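Side-chain contacts in TAF6 (Antonospora locustae, PDB 4ATG), which is a TFIID subunit whose HEAT-repeat C-terminal domain takes part in forming the Taf6-Taf9 complex and so probably helps assemble the transcription factor: residues Q47-S50 and E51-K55; V79-D82 and P83-Q87. All coordinates share one frame; numbering follows the deposited sequence. Where two conformers were deposited one is given.

Overall arrangement
Along the chain from the N terminus, interaction 1 comes first, past the first turn of helix 42-55, and interaction 2 follows after helix 60-75, in the linker and the first turn of helix 85-97. Both are local and continuous in sequence: neither closes a long loop, and they run in series without nesting or crossing. Their centres lie 16 Å apart and their nearest atoms about 4 Å apart. The fold brings them together, since I53 and L54 of interaction 1 touch helix 85-97, while Y84 and Q87 of interaction 2 touch I46 on helix 42-55. The two regions thus share one helix-helix interface of the TAF6 HEAT repeat domain.

Interaction 1. Residues Q47-S50 and E51-K55; sequences QHIS and ELILK
Within helix 42-55 of the HEAT repeat domain, residues Q47-S50 meet E51-K55 through successive i to i+4 backbone hydrogen bonds and side-chain pairs. E51 N donates to Q47 O, and one step on the bond from L52 N to H48 O is 2.8 Å long. I53 N reaches I49 O at 2.9 Å, whereas the bond from L54 N to S50 O is weak.

On the outer side, Q47 and E51 run alongside each other and point the same way. Q47 NE2 comes to 3.5 Å from E51 OE2, with the amide and carboxylate planes turned 72° apart. Another face turns to helix 7-20, where H48 touches L17 and L52 touches I20; in the H48 conformer given, a chi1 of 173° sets the imidazole beside the carbonyl carbon, and NE2 approaches L52 CD2 obliquely at 3.9 Å. On the buried side I49 CG2 meets I53 CD1 at 4.0 Å, and these two side chains rest on C66 of helix 60-75. In the S50 conformer given, OG lies beside the backbone N and is hydrogen-bonded to Y70 OH and to I46 O.

The chemistry divides the helix: aliphatic branches join it to neighbouring helices, the S50 hydroxyl bonds to Y70 and to the preceding turn, and on the Q47-E51 edge the long polar approach of NE2 may slightly ease the carboxylate's negative charge.

Interaction 2. Residues V79-D82 and P83-Q87; sequences VFID and PYLHQ
P83 opens the second segment by packing against F80: its CD lies 3.6 Å from F80 CD2, and CG comes almost as near to CE2, the two side chains crossing at about a right angle. With chi1 at -180° the F80 ring extends beside the carbonyl carbon, where CD2 and CE2 meet the proline. Y84 follows, its N donating to I81 O over 2.8 Å in a bond with an N-H...O angle of 159°. The phenol ring presents its edge to F80 O, with CD2 at 4.0 Å, while P83 CB lies over one face, toward the rim, and the ring reaches V42, P43 and I46 of helix 42-55.

L85 then meets I81, its CD2 being 4.1 Å from I81 CG2, and both side chains touch Y121 of helix 104-121. Shortening L85 to an alanine takes away CG and both methyls and is likely to leave I81 CG2 without its neighbour and open a gap beside Y121. The backbone bond from L85 N to D82 O is weak, at 3.4 Å. At H86, water 1 bridges the turn, donating to D82 O and accepting from H86 N, while the D82 carboxylate turns to Y125 OH through OD2. The Y84 N to I81 O bond is an i to i+3 turn bond, and proline is common in the first turn at a helix N terminus, consistent with this lead-in to helix 85-97 of the HEAT repeat domain.

Interaction 1. Residues Q47-S50 and E51-K55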
loop_
_atom_site.group_PDB
_atom_site.type_symbol
_atom_site.label_atom_id
_atom_site.label_comp_id
_atom_site.label_asym_id
_atom_site.label_seq_id
_atom_site.Cartn_x
_atom_site.Cartn_y
_atom_site.Cartn_z
ATOM N N GLN A 47 -12.150 5.997 -1.138
ATOM C CA GLN A 47 -12.030 7.406 -0.714
ATOM C C GLN A 47 -11.970 7.506 0.824
ATOM O O GLN A 47 -11.104 8.209 1.356
ATOM C CB GLN A 47 -13.207 8.243 -1.278
ATOM C CG GLN A 47 -13.076 9.743 -1.066
ATOM C CD GLN A 47 -14.418 10.441 -0.978
ATOM O OE1 GLN A 47 -15.472 9.926 -1.389
ATOM N NE2 GLN A 47 -14.407 11.644 -0.431
ATOM N N HIS A 48 -12.871 6.799 1.560
ATOM C CA HIS A 48 -12.847 6.863 3.039
ATOM C C HIS A 48 -11.581 6.269 3.610
ATOM O O HIS A 48 -10.980 6.850 4.525
ATOM C CB HIS A 48 -14.053 6.145 3.675
ATOM C CG HIS A 48 -13.963 6.050 5.176
ATOM N ND1 HIS A 48 -14.383 7.086 5.990
ATOM C CD2 HIS A 48 -13.480 5.053 5.957
ATOM C CE1 HIS A 48 -14.170 6.680 7.234
ATOM N NE2 HIS A 48 -13.627 5.463 7.263
ATOM N N ILE A 49 -11.224 5.067 3.137
ATOM C CA ILE A 49 -10.048 4.362 3.651
ATOM C C ILE A 49 -8.796 5.223 3.427
ATOM O O ILE A 49 -8.001 5.349 4.353
ATOM C CB ILE A 49 -9.912 2.914 3.085
ATOM C CG1 ILE A 49 -11.080 2.018 3.571
ATOM C CG2 ILE A 49 -8.575 2.287 3.501
ATOM C CD1 ILE A 49 -11.356 0.740 2.584
ATOM N N SER A 50 -8.635 5.839 2.215
ATOM C CA SER A 50 -7.471 6.702 1.934
ATOM C C SER A 50 -7.413 7.853 2.918
ATOM O O SER A 50 -6.339 8.162 3.439
ATOM C CB SER A 50 -7.532 7.268 0.518
ATOM O OG SER A 50 -7.378 6.231 -0.428
ATOM N N GLU A 51 -8.581 8.485 3.198
ATOM C CA GLU A 51 -8.659 9.613 4.141
ATOM C C GLU A 51 -8.360 9.166 5.567
ATOM O O GLU A 51 -7.675 9.864 6.309
ATOM C CB GLU A 51 -10.043 10.295 4.075
ATOM C CG GLU A 51 -10.222 11.195 2.863
ATOM C CD GLU A 51 -11.626 11.708 2.590
ATOM O OE1 GLU A 51 -12.590 11.234 3.238
ATOM O OE2 GLU A 51 -11.763 12.570 1.691
ATOM N N LEU A 52 -8.839 7.983 5.940
ATOM C CA LEU A 52 -8.606 7.450 7.283
ATOM C C LEU A 52 -7.118 7.155 7.486
ATOM O O LEU A 52 -6.590 7.486 8.546
ATOM C CB LEU A 52 -9.485 6.191 7.505
ATOM C CG LEU A 52 -9.425 5.529 8.894
ATOM C CD1 LEU A 52 -9.824 6.508 10.024
ATOM C CD2 LEU A 52 -10.306 4.277 8.920
ATOM N N ILE A 53 -6.415 6.600 6.463
ATOM C CA ILE A 53 -4.971 6.337 6.574
ATOM C C ILE A 53 -4.222 7.643 6.876
ATOM O O ILE A 53 -3.358 7.659 7.748
ATOM C CB ILE A 53 -4.447 5.643 5.290
ATOM C CG1 ILE A 53 -4.756 4.114 5.336
ATOM C CG2 ILE A 53 -2.943 5.907 5.039
ATOM C CD1 ILE A 53 -4.816 3.476 3.926
ATOM N N LEU A 54 -4.572 8.750 6.175
ATOM C CA LEU A 54 -3.910 10.055 6.396
ATOM C C LEU A 54 -4.092 10.576 7.810
ATOM O O LEU A 54 -3.247 11.315 8.312
ATOM C CB LEU A 54 -4.384 11.104 5.364
ATOM C CG LEU A 54 -4.135 10.776 3.866
ATOM C CD1 LEU A 54 -4.630 11.911 2.977
ATOM C CD2 LEU A 54 -2.647 10.484 3.584
ATOM N N LYS A 55 -5.177 10.164 8.461
ATOM C CA LYS A 55 -5.514 10.582 9.832
ATOM C C LYS A 55 -4.999 9.605 10.886
ATOM O O LYS A 55 -5.053 9.921 12.077
ATOM C CB LYS A 55 -7.051 10.674 9.960
ATOM C CG LYS A 55 -7.640 11.940 9.371
ATOM C CD LYS A 55 -9.144 11.829 9.224
ATOM C CE LYS A 55 -9.752 13.077 8.625
ATOM N NZ LYS A 55 -11.154 12.843 8.188
#

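Interaction 2. Residues V79-D82 and P83-Q87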
loop_
_atom_site.group_PDB
_atom_site.type_symbol
_atom_site.label_atom_id
_atom_site.label_comp_id
_atom_site.label_asym_id
_atom_site.label_seq_id
_atom_site.Cartn_x
_atom_site.Cartn_y
_atom_site.Cartn_z
ATOM N N VAL A 79 -16.327 -7.941 -7.297
ATOM C CA VAL A 79 -15.939 -6.545 -7.481
ATOM C C VAL A 79 -15.059 -6.493 -8.750
ATOM O O VAL A 79 -14.355 -7.455 -9.036
ATOM C CB VAL A 79 -15.164 -6.071 -6.219
ATOM C CG1 VAL A 79 -14.252 -4.877 -6.483
ATOM C CG2 VAL A 79 -16.124 -5.778 -5.037
ATOM N N PHE A 80 -15.084 -5.364 -9.466
ATOM C CA PHE A 80 -14.207 -5.106 -10.615
ATOM C C PHE A 80 -13.307 -3.980 -10.175
ATOM O O PHE A 80 -13.721 -2.818 -10.163
ATOM C CB PHE A 80 -15.023 -4.709 -11.858
ATOM C CG PHE A 80 -14.158 -4.440 -13.060
ATOM C CD1 PHE A 80 -13.260 -5.394 -13.519
ATOM C CD2 PHE A 80 -14.250 -3.237 -13.749
ATOM C CE1 PHE A 80 -12.461 -5.146 -14.648
ATOM C CE2 PHE A 80 -13.480 -3.003 -14.901
ATOM C CZ PHE A 80 -12.570 -3.949 -15.328
ATOM N N ILE A 81 -12.116 -4.331 -9.710
ATOM C CA ILE A 81 -11.191 -3.378 -9.088
ATOM C C ILE A 81 -10.345 -2.566 -10.030
ATOM O O ILE A 81 -9.853 -1.504 -9.645
ATOM C CB ILE A 81 -10.341 -4.114 -8.008
ATOM C CG1 ILE A 81 -9.857 -3.162 -6.878
ATOM C CG2 ILE A 81 -9.137 -4.883 -8.633
ATOM C CD1 ILE A 81 -11.027 -2.510 -6.008
ATOM N N ASP A 82 -10.096 -3.076 -11.242
ATOM C CA ASP A 82 -9.209 -2.399 -12.204
ATOM C C ASP A 82 -9.346 -0.877 -12.316
ATOM O O ASP A 82 -8.305 -0.230 -12.290
ATOM C CB ASP A 82 -9.269 -3.030 -13.602
ATOM C CG ASP A 82 -9.051 -4.537 -13.641
ATOM O OD1 ASP A 82 -9.533 -5.235 -12.711
ATOM O OD2 ASP A 82 -8.492 -5.031 -14.656
ATOM N N PRO A 83 -10.565 -0.278 -12.401
ATOM C CA PRO A 83 -10.664 1.197 -12.510
ATOM C C PRO A 83 -10.197 1.981 -11.292
ATOM O O PRO A 83 -10.080 3.202 -11.373
ATOM C CB PRO A 83 -12.167 1.445 -12.725
ATOM C CG PRO A 83 -12.753 0.136 -13.102
ATOM C CD PRO A 83 -11.915 -0.882 -12.384
ATOM N N TYR A 84 -9.939 1.292 -10.181
ATOM C CA TYR A 84 -9.592 1.926 -8.910
ATOM C C TYR A 84 -8.174 1.681 -8.460
ATOM O O TYR A 84 -7.764 2.252 -7.457
ATOM C CB TYR A 84 -10.598 1.496 -7.819
ATOM C CG TYR A 84 -12.023 1.787 -8.234
ATOM C CD1 TYR A 84 -12.510 3.094 -8.262
ATOM C CD2 TYR A 84 -12.860 0.769 -8.683
ATOM C CE1 TYR A 84 -13.806 3.374 -8.697
ATOM C CE2 TYR A 84 -14.161 1.039 -9.109
ATOM C CZ TYR A 84 -14.619 2.345 -9.137
ATOM O OH TYR A 84 -15.877 2.628 -9.610
ATOM N N LEU A 85 -7.392 0.881 -9.216
ATOM C CA LEU A 85 -5.998 0.615 -8.833
ATOM C C LEU A 85 -5.184 1.901 -8.783
ATOM O O LEU A 85 -4.263 2.003 -7.980
ATOM C CB LEU A 85 -5.344 -0.380 -9.802
ATOM C CG LEU A 85 -5.975 -1.788 -9.799
ATOM C CD1 LEU A 85 -5.408 -2.602 -10.902
ATOM C CD2 LEU A 85 -5.744 -2.511 -8.431
ATOM N N HIS A 86 -5.525 2.881 -9.622
ATOM C CA HIS A 86 -4.843 4.180 -9.658
ATOM C C HIS A 86 -5.031 4.998 -8.374
ATOM O O HIS A 86 -4.208 5.866 -8.078
ATOM C CB HIS A 86 -5.228 4.981 -10.910
ATOM C CG HIS A 86 -6.535 5.703 -10.798
ATOM N ND1 HIS A 86 -7.745 5.021 -10.823
ATOM C CD2 HIS A 86 -6.780 7.025 -10.671
ATOM C CE1 HIS A 86 -8.684 5.951 -10.724
ATOM N NE2 HIS A 86 -8.153 7.172 -10.617
ATOM N N GLN A 87 -6.107 4.740 -7.639
ATOM C CA GLN A 87 -6.396 5.363 -6.327
ATOM C C GLN A 87 -5.847 4.526 -5.153
ATOM O O GLN A 87 -5.365 5.076 -4.156
ATOM C CB GLN A 87 -7.906 5.530 -6.131
ATOM C CG GLN A 87 -8.568 6.467 -7.137
ATOM C CD GLN A 87 -10.075 6.427 -7.054
ATOM O OE1 GLN A 87 -10.675 5.644 -6.311
ATOM N NE2 GLN A 87 -10.727 7.250 -7.850
HETATM O O HOH W 1 -6.927 2.228 -12.146
#